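Local coordinates for esterase YbfF (Escherichia coli, PDB 3BF7), which is an esterase of the alpha/beta hydrolase fold with a helical cap, and probably hydrolyses ester and thioester substrates in a crevice between its domains, at residues G24-L32 and I159-V167; D195-G203 and V244-L252. The protein carries 1 engineered substitution. All coordinates share one frame; numbering follows the deposited sequence.

Interaction 1: residues G24-L32 and I159-V167; sequences GLFGSLDNL and IQFLLKSFV
The ring of F161 pushes its outer end into the loop 24-32. Its CZ lies 3.5 Å from G27 CA, so the ring tip rests on bare backbone. L25 O sits at the edge of this ring, in its plane, 3.6 Å from CZ. N31 approaches the same ring with its side-chain carbonyl, OD1 standing 3.5 Å from CD1. The amide and ring planes are turned 58° apart, and the two side chains cross at about a right angle. F161 has CG anti to its backbone N (chi1 158°), and this swings the ring from the helix 156-163 toward the loop. Next to it, L162 sends one branch to F26, with CD2 3.5 Å from F26 CB.

Two waters make the polar link. Water 1 donates to F26 O at 2.7 Å and to F161 O, and accepts from S165 OG at 2.8 Å. Water 2 donates to G27 O and to S165 OG. S165 OG therefore bonds both waters, and it makes no direct hydrogen bond to the carbonyl of F26 or G27.

Behind this layer, a type II turn from G24 to G27 is closed by G27 N to G24 O, 2.9 Å. The F26 ring packs edge-to-face with F128 and F173, and F161 also meets the ring of W235.

The loop after strand 19-22 is thus joined to the cap through an aromatic wedge and bridging water. The waters bond the carbonyls of F26, G27 and F161, with S165 OG shared between them, while F161 and L162 supply the direct packing.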
loop_
_atom_site.group_PDB
_atom_site.type_symbol
_atom_site.label_atom_id
_atom_site.label_comp_id
_atom_site.label_asym_id
_atom_site.label_seq_id
_atom_site.Cartn_x
_atom_site.Cartn_y
_atom_site.Cartn_z
ATOM N N GLY A 24 -2.198 -0.720 1.306
ATOM C CA GLY A 24 -2.039 -2.165 1.348
ATOM C C GLY A 24 -3.334 -2.950 1.466
ATOM O O GLY A 24 -4.429 -2.384 1.419
ATOM N N LEU A 25 -3.205 -4.265 1.624
ATOM C CA LEU A 25 -4.360 -5.147 1.726
ATOM C C LEU A 25 -5.344 -4.716 2.812
ATOM O O LEU A 25 -4.952 -4.402 3.941
ATOM C CB LEU A 25 -3.902 -6.587 1.980
ATOM C CG LEU A 25 -5.004 -7.653 2.010
ATOM C CD1 LEU A 25 -5.704 -7.746 0.656
ATOM C CD2 LEU A 25 -4.391 -8.991 2.384
ATOM N N PHE A 26 -6.625 -4.715 2.444
ATOM C CA PHE A 26 -7.737 -4.327 3.312
ATOM C C PHE A 26 -7.754 -2.832 3.617
ATOM O O PHE A 26 -8.553 -2.371 4.428
ATOM C CB PHE A 26 -7.735 -5.125 4.626
ATOM C CG PHE A 26 -7.978 -6.602 4.450
ATOM C CD1 PHE A 26 -9.118 -7.070 3.795
ATOM C CD2 PHE A 26 -7.071 -7.529 4.954
ATOM C CE1 PHE A 26 -9.346 -8.440 3.649
ATOM C CE2 PHE A 26 -7.293 -8.897 4.812
ATOM C CZ PHE A 26 -8.430 -9.352 4.159
ATOM N N GLY A 27 -6.881 -2.078 2.956
ATOM C CA GLY A 27 -6.843 -0.642 3.170
ATOM C C GLY A 27 -7.691 0.122 2.168
ATOM O O GLY A 27 -8.484 -0.461 1.420
ATOM N N SER A 28 -7.517 1.441 2.164
ATOM C CA SER A 28 -8.244 2.341 1.275
ATOM C C SER A 28 -7.385 3.588 1.101
ATOM O O SER A 28 -6.380 3.755 1.799
ATOM C CB SER A 28 -9.594 2.716 1.878
ATOM O OG SER A 28 -9.408 3.426 3.089
ATOM N N LEU A 29 -7.793 4.475 0.200
ATOM C CA LEU A 29 -7.003 5.668 -0.084
ATOM C C LEU A 29 -6.734 6.589 1.097
ATOM O O LEU A 29 -5.818 7.405 1.043
ATOM C CB LEU A 29 -7.620 6.451 -1.251
ATOM C CG LEU A 29 -8.994 7.111 -1.113
ATOM C CD1 LEU A 29 -8.891 8.380 -0.281
ATOM C CD2 LEU A 29 -9.522 7.441 -2.499
ATOM N N ASP A 30 -7.515 6.465 2.161
ATOM C CA ASP A 30 -7.284 7.292 3.333
ATOM C C ASP A 30 -6.098 6.801 4.171
ATOM O O ASP A 30 -5.535 7.569 4.951
ATOM C CB ASP A 30 -8.538 7.322 4.213
ATOM C CG ASP A 30 -9.507 8.420 3.816
ATOM O OD1 ASP A 30 -9.313 9.037 2.748
ATOM O OD2 ASP A 30 -10.469 8.663 4.576
ATOM N N ASN A 31 -5.688 5.545 3.996
ATOM C CA ASN A 31 -4.618 5.011 4.834
ATOM C C ASN A 31 -3.259 5.696 4.796
ATOM O O ASN A 31 -2.564 5.717 5.810
ATOM C CB ASN A 31 -4.432 3.512 4.605
ATOM C CG ASN A 31 -3.705 2.847 5.762
ATOM O OD1 ASN A 31 -4.182 2.857 6.900
ATOM N ND2 ASN A 31 -2.542 2.281 5.485
ATOM N N LEU A 32 -2.855 6.235 3.650
ATOM C CA LEU A 32 -1.576 6.938 3.586
ATOM C C LEU A 32 -1.810 8.445 3.619
ATOM O O LEU A 32 -0.934 9.230 3.254
ATOM C CB LEU A 32 -0.791 6.542 2.331
ATOM C CG LEU A 32 -0.049 5.200 2.392
ATOM C CD1 LEU A 32 -1.023 4.059 2.629
ATOM C CD2 LEU A 32 0.717 4.987 1.096
ATOM N N ILE A 159 -7.875 -3.738 14.170
ATOM C CA ILE A 159 -9.327 -3.690 14.133
ATOM C C ILE A 159 -9.816 -2.332 13.630
ATOM O O ILE A 159 -10.670 -2.264 12.747
ATOM C CB ILE A 159 -9.926 -3.970 15.531
ATOM C CG1 ILE A 159 -9.657 -5.428 15.918
ATOM C CG2 ILE A 159 -11.420 -3.680 15.533
ATOM C CD1 ILE A 159 -10.083 -5.783 17.332
ATOM N N GLN A 160 -9.269 -1.253 14.181
ATOM C CA GLN A 160 -9.685 0.083 13.765
ATOM C C GLN A 160 -9.326 0.368 12.312
ATOM O O GLN A 160 -10.076 1.041 11.606
ATOM C CB GLN A 160 -9.078 1.138 14.694
ATOM C CG GLN A 160 -9.581 1.026 16.129
ATOM C CD GLN A 160 -11.090 1.185 16.240
ATOM O OE1 GLN A 160 -11.726 0.590 17.111
ATOM N NE2 GLN A 160 -11.667 2.000 15.365
ATOM N N PHE A 161 -8.185 -0.145 11.864
ATOM C CA PHE A 161 -7.753 0.034 10.482
ATOM C C PHE A 161 -8.779 -0.622 9.558
ATOM O O PHE A 161 -9.244 -0.011 8.595
ATOM C CB PHE A 161 -6.374 -0.604 10.289
ATOM C CG PHE A 161 -6.057 -0.959 8.865
ATOM C CD1 PHE A 161 -5.892 0.028 7.896
ATOM C CD2 PHE A 161 -5.932 -2.293 8.490
ATOM C CE1 PHE A 161 -5.606 -0.315 6.575
ATOM C CE2 PHE A 161 -5.647 -2.644 7.173
ATOM C CZ PHE A 161 -5.484 -1.651 6.214
ATOM N N LEU A 162 -9.137 -1.864 9.860
ATOM C CA LEU A 162 -10.110 -2.585 9.051
ATOM C C LEU A 162 -11.462 -1.881 9.038
ATOM O O LEU A 162 -12.110 -1.788 7.996
ATOM C CB LEU A 162 -10.278 -4.013 9.581
ATOM C CG LEU A 162 -9.039 -4.908 9.468
ATOM C CD1 LEU A 162 -9.274 -6.204 10.224
ATOM C CD2 LEU A 162 -8.728 -5.181 8.003
ATOM N N LEU A 163 -11.878 -1.377 10.196
ATOM C CA LEU A 163 -13.165 -0.705 10.309
ATOM C C LEU A 163 -13.288 0.568 9.479
ATOM O O LEU A 163 -14.398 1.046 9.239
ATOM C CB LEU A 163 -13.481 -0.424 11.781
ATOM C CG LEU A 163 -13.819 -1.683 12.587
ATOM C CD1 LEU A 163 -13.989 -1.327 14.057
ATOM C CD2 LEU A 163 -15.095 -2.315 12.041
ATOM N N LYS A 164 -12.163 1.120 9.034
ATOM C CA LYS A 164 -12.213 2.309 8.194
ATOM C C LYS A 164 -12.962 1.934 6.917
ATOM O O LYS A 164 -13.528 2.794 6.241
ATOM C CB LYS A 164 -10.804 2.787 7.842
ATOM C CG LYS A 164 -10.005 3.328 9.016
ATOM C CD LYS A 164 -10.611 4.608 9.560
ATOM C CE LYS A 164 -9.723 5.222 10.631
ATOM N NZ LYS A 164 -10.236 6.548 11.072
ATOM N N SER A 165 -12.962 0.641 6.596
ATOM C CA SER A 165 -13.634 0.141 5.404
ATOM C C SER A 165 -15.016 -0.445 5.685
ATOM O O SER A 165 -15.610 -1.080 4.816
ATOM C CB SER A 165 -12.759 -0.907 4.708
ATOM O OG SER A 165 -11.639 -0.301 4.088
ATOM N N PHE A 166 -15.523 -0.246 6.899
ATOM C CA PHE A 166 -16.849 -0.744 7.245
ATOM C C PHE A 166 -17.783 0.460 7.198
ATOM O O PHE A 166 -17.725 1.332 8.062
ATOM C CB PHE A 166 -16.854 -1.361 8.647
ATOM C CG PHE A 166 -18.115 -2.116 8.969
ATOM C CD1 PHE A 166 -18.451 -3.263 8.258
ATOM C CD2 PHE A 166 -18.974 -1.674 9.969
ATOM C CE1 PHE A 166 -19.625 -3.961 8.535
ATOM C CE2 PHE A 166 -20.153 -2.365 10.256
ATOM C CZ PHE A 166 -20.477 -3.510 9.537
ATOM N N VAL A 167 -18.628 0.512 6.174
ATOM C CA VAL A 167 -19.556 1.627 6.000
ATOM C C VAL A 167 -20.944 1.124 5.616
ATOM O O VAL A 167 -21.079 0.200 4.815
ATOM C CB VAL A 167 -19.057 2.593 4.898
ATOM C CG1 VAL A 167 -19.935 3.834 4.853
ATOM C CG2 VAL A 167 -17.609 2.971 5.154
HETATM O O HOH W 1 -9.473 -0.205 5.782
HETATM O O HOH W 2 -11.224 -0.981 1.402
#

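Interaction 2: residues D195-G203 and V244-L252; sequences DHPALFIPG and VLRAIRRYL
Y251 OH donates a hydrogen bond to P197 O at 2.7 Å, the single direct one between the two segments. The donor lies above the carbonyl plane, 42° out of it. Seen from the ring, P197 O is at the edge, in plane. The hydroxyl has a second partner in L109 N, so it links P197, just before strand 198-201, to the adjacent strand 106-112.

A CH-pi contact adds to this. L199 CB stands over the centre of the Y251 ring, 3.8 Å from its centroid and 13° off the normal. Y251 holds CG anti to the backbone N, which carries the ring over L199 with its hydroxyl toward P197. K108 makes a cation-pi contact with the same ring.

The rest is apolar. L199 CD2 reaches past the ring to Y251 CB at 3.7 Å. It also touches the helix backbone, 3.5 Å from A247 O. I201 uses its terminal methyl: CD1 meets I248 CG1 at 3.8 Å, and also touches V244 CG1 and A247 CB.

Strand 198-201 and helix 244-252 run nearly antiparallel, at 171°, with axes 9.5 Å apart. L199 and I201 face the helix, while F200 between them does not. This is the C-terminal helix packing on a central-sheet strand, as in the layered alpha/beta hydrolase fold.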
loop_
_atom_site.group_PDB
_atom_site.type_symbol
_atom_site.label_atom_id
_atom_site.label_comp_id
_atom_site.label_asym_id
_atom_site.label_seq_id
_atom_site.Cartn_x
_atom_site.Cartn_y
_atom_site.Cartn_z
ATOM N N ASP A 195 17.424 -0.390 -12.232
ATOM C CA ASP A 195 18.676 0.292 -11.917
ATOM C C ASP A 195 18.542 1.763 -11.552
ATOM O O ASP A 195 19.113 2.637 -12.209
ATOM C CB ASP A 195 19.662 0.129 -13.079
ATOM C CG ASP A 195 20.100 -1.311 -13.271
ATOM O OD1 ASP A 195 20.541 -1.931 -12.285
ATOM O OD2 ASP A 195 20.010 -1.824 -14.406
ATOM N N HIS A 196 17.792 2.021 -10.484
ATOM C CA HIS A 196 17.569 3.373 -9.986
ATOM C C HIS A 196 17.426 3.316 -8.473
ATOM O O HIS A 196 16.976 2.309 -7.924
ATOM C CB HIS A 196 16.288 3.966 -10.577
ATOM C CG HIS A 196 16.293 4.055 -12.070
ATOM N ND1 HIS A 196 15.790 3.060 -12.881
ATOM C CD2 HIS A 196 16.764 5.015 -12.900
ATOM C CE1 HIS A 196 15.951 3.406 -14.146
ATOM N NE2 HIS A 196 16.538 4.587 -14.185
ATOM N N PRO A 197 17.806 4.396 -7.774
ATOM C CA PRO A 197 17.688 4.404 -6.313
ATOM C C PRO A 197 16.237 4.186 -5.895
ATOM O O PRO A 197 15.332 4.819 -6.438
ATOM C CB PRO A 197 18.186 5.797 -5.933
ATOM C CG PRO A 197 19.151 6.130 -7.033
ATOM C CD PRO A 197 18.429 5.638 -8.261
ATOM N N ALA A 198 16.027 3.285 -4.943
ATOM C CA ALA A 198 14.691 2.978 -4.440
ATOM C C ALA A 198 14.759 2.937 -2.924
ATOM O O ALA A 198 15.691 2.367 -2.366
ATOM C CB ALA A 198 14.226 1.633 -4.979
ATOM N N LEU A 199 13.773 3.530 -2.258
ATOM C CA LEU A 199 13.757 3.554 -0.802
ATOM C C LEU A 199 12.814 2.523 -0.205
ATOM O O LEU A 199 11.644 2.445 -0.585
ATOM C CB LEU A 199 13.353 4.944 -0.291
ATOM C CG LEU A 199 13.257 5.094 1.234
ATOM C CD1 LEU A 199 14.641 4.948 1.854
ATOM C CD2 LEU A 199 12.654 6.450 1.587
ATOM N N PHE A 200 13.341 1.728 0.719
ATOM C CA PHE A 200 12.558 0.734 1.437
ATOM C C PHE A 200 12.536 1.189 2.889
ATOM O O PHE A 200 13.577 1.535 3.451
ATOM C CB PHE A 200 13.189 -0.651 1.324
ATOM C CG PHE A 200 13.041 -1.254 -0.036
ATOM C CD1 PHE A 200 13.810 -0.792 -1.099
ATOM C CD2 PHE A 200 12.068 -2.218 -0.277
ATOM C CE1 PHE A 200 13.608 -1.278 -2.389
ATOM C CE2 PHE A 200 11.857 -2.709 -1.564
ATOM C CZ PHE A 200 12.628 -2.237 -2.620
ATOM N N ILE A 201 11.348 1.205 3.485
ATOM C CA ILE A 201 11.190 1.633 4.870
ATOM C C ILE A 201 10.559 0.519 5.696
ATOM O O ILE A 201 9.331 0.424 5.806
ATOM C CB ILE A 201 10.305 2.900 4.970
ATOM C CG1 ILE A 201 10.885 4.015 4.097
ATOM C CG2 ILE A 201 10.222 3.369 6.421
ATOM C CD1 ILE A 201 10.031 5.269 4.042
ATOM N N PRO A 202 11.395 -0.352 6.278
ATOM C CA PRO A 202 10.888 -1.456 7.097
ATOM C C PRO A 202 10.590 -1.031 8.531
ATOM O O PRO A 202 11.175 -0.073 9.050
ATOM C CB PRO A 202 12.035 -2.471 7.077
ATOM C CG PRO A 202 12.910 -2.038 5.930
ATOM C CD PRO A 202 12.821 -0.548 5.973
ATOM N N GLY A 203 9.669 -1.747 9.162
ATOM C CA GLY A 203 9.376 -1.495 10.556
ATOM C C GLY A 203 10.344 -2.383 11.322
ATOM O O GLY A 203 10.499 -3.561 10.992
ATOM N N VAL A 244 8.872 8.222 9.182
ATOM C CA VAL A 244 8.691 7.779 7.807
ATOM C C VAL A 244 8.869 8.964 6.861
ATOM O O VAL A 244 9.549 8.853 5.840
ATOM C CB VAL A 244 7.295 7.141 7.609
ATOM C CG1 VAL A 244 7.040 6.869 6.130
ATOM C CG2 VAL A 244 7.215 5.839 8.390
ATOM N N LEU A 245 8.273 10.103 7.207
ATOM C CA LEU A 245 8.393 11.291 6.371
ATOM C C LEU A 245 9.825 11.817 6.305
ATOM O O LEU A 245 10.256 12.297 5.260
ATOM C CB LEU A 245 7.437 12.386 6.856
ATOM C CG LEU A 245 5.974 12.144 6.470
ATOM C CD1 LEU A 245 5.075 13.058 7.281
ATOM C CD2 LEU A 245 5.783 12.373 4.974
ATOM N N ARG A 246 10.568 11.725 7.404
ATOM C CA ARG A 246 11.954 12.184 7.379
ATOM C C ARG A 246 12.742 11.334 6.380
ATOM O O ARG A 246 13.557 11.852 5.614
ATOM C CB ARG A 246 12.598 12.078 8.769
ATOM C CG ARG A 246 12.072 13.087 9.785
ATOM C CD ARG A 246 13.053 13.278 10.941
ATOM N NE ARG A 246 13.265 12.051 11.703
ATOM C CZ ARG A 246 12.460 11.607 12.663
ATOM N NH1 ARG A 246 11.374 12.290 13.000
ATOM N NH2 ARG A 246 12.737 10.468 13.284
ATOM N N ALA A 247 12.487 10.027 6.383
ATOM C CA ALA A 247 13.175 9.121 5.469
ATOM C C ALA A 247 12.767 9.409 4.028
ATOM O O ALA A 247 13.607 9.455 3.129
ATOM C CB ALA A 247 12.857 7.672 5.831
ATOM N N ILE A 248 11.473 9.605 3.808
ATOM C CA ILE A 248 10.976 9.892 2.470
ATOM C C ILE A 248 11.585 11.173 1.912
ATOM O O ILE A 248 12.104 11.183 0.799
ATOM C CB ILE A 248 9.427 10.010 2.465
ATOM C CG1 ILE A 248 8.804 8.628 2.690
ATOM C CG2 ILE A 248 8.943 10.612 1.147
ATOM C CD1 ILE A 248 7.300 8.651 2.861
ATOM N N ARG A 249 11.543 12.252 2.685
ATOM C CA ARG A 249 12.084 13.513 2.202
ATOM C C ARG A 249 13.595 13.498 1.995
ATOM O O ARG A 249 14.097 14.152 1.084
ATOM C CB ARG A 249 11.648 14.660 3.116
ATOM C CG ARG A 249 10.177 15.024 2.902
ATOM C CD ARG A 249 9.766 16.258 3.674
ATOM N NE ARG A 249 8.403 16.691 3.363
ATOM C CZ ARG A 249 8.026 17.244 2.212
ATOM N NH1 ARG A 249 8.905 17.437 1.238
ATOM N NH2 ARG A 249 6.768 17.629 2.046
ATOM N N ARG A 250 14.323 12.754 2.818
ATOM C CA ARG A 250 15.768 12.669 2.637
ATOM C C ARG A 250 16.028 12.057 1.257
ATOM O O ARG A 250 16.893 12.510 0.507
ATOM C CB ARG A 250 16.393 11.788 3.721
ATOM C CG ARG A 250 17.874 11.528 3.506
ATOM C CD ARG A 250 18.433 10.575 4.544
ATOM N NE ARG A 250 19.743 10.059 4.156
ATOM C CZ ARG A 250 20.405 9.116 4.819
ATOM N NH1 ARG A 250 19.881 8.576 5.912
ATOM N NH2 ARG A 250 21.589 8.705 4.385
ATOM N N TYR A 251 15.259 11.023 0.927
ATOM C CA TYR A 251 15.375 10.330 -0.349
ATOM C C TYR A 251 14.932 11.220 -1.515
ATOM O O TYR A 251 15.619 11.297 -2.535
ATOM C CB TYR A 251 14.536 9.047 -0.292
ATOM C CG TYR A 251 14.284 8.355 -1.614
ATOM C CD1 TYR A 251 15.328 7.807 -2.360
ATOM C CD2 TYR A 251 12.988 8.219 -2.102
ATOM C CE1 TYR A 251 15.079 7.136 -3.563
ATOM C CE2 TYR A 251 12.729 7.553 -3.294
ATOM C CZ TYR A 251 13.773 7.015 -4.021
ATOM O OH TYR A 251 13.497 6.367 -5.202
ATOM N N LEU A 252 13.798 11.899 -1.364
ATOM C CA LEU A 252 13.294 12.772 -2.423
ATOM C C LEU A 252 14.234 13.941 -2.717
ATOM O O LEU A 252 14.352 14.372 -3.864
ATOM C CB LEU A 252 11.905 13.306 -2.063
ATOM C CG LEU A 252 10.774 12.286 -1.911
ATOM C CD1 LEU A 252 9.481 13.026 -1.594
ATOM C CD2 LEU A 252 10.622 11.466 -3.190
#

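In the fold
The centres of interactions 1 and 2 are about 23 Å apart, on opposite sides of the chain's centre. Their nearest atoms are about 8 Å apart and do not touch. The probable Ser-His-Asp triad, S89, D113 and H234, is near both. L25 of interaction 1 and I201 of interaction 2 each lie close to it without contact. On one side, W235, next to H234, meets F161, and interaction 1 probably lies beside the substrate crevice. On the other, interaction 2 includes G203, just past the end of strand 198-201, whose N bonds OD2 of the probable acid D113.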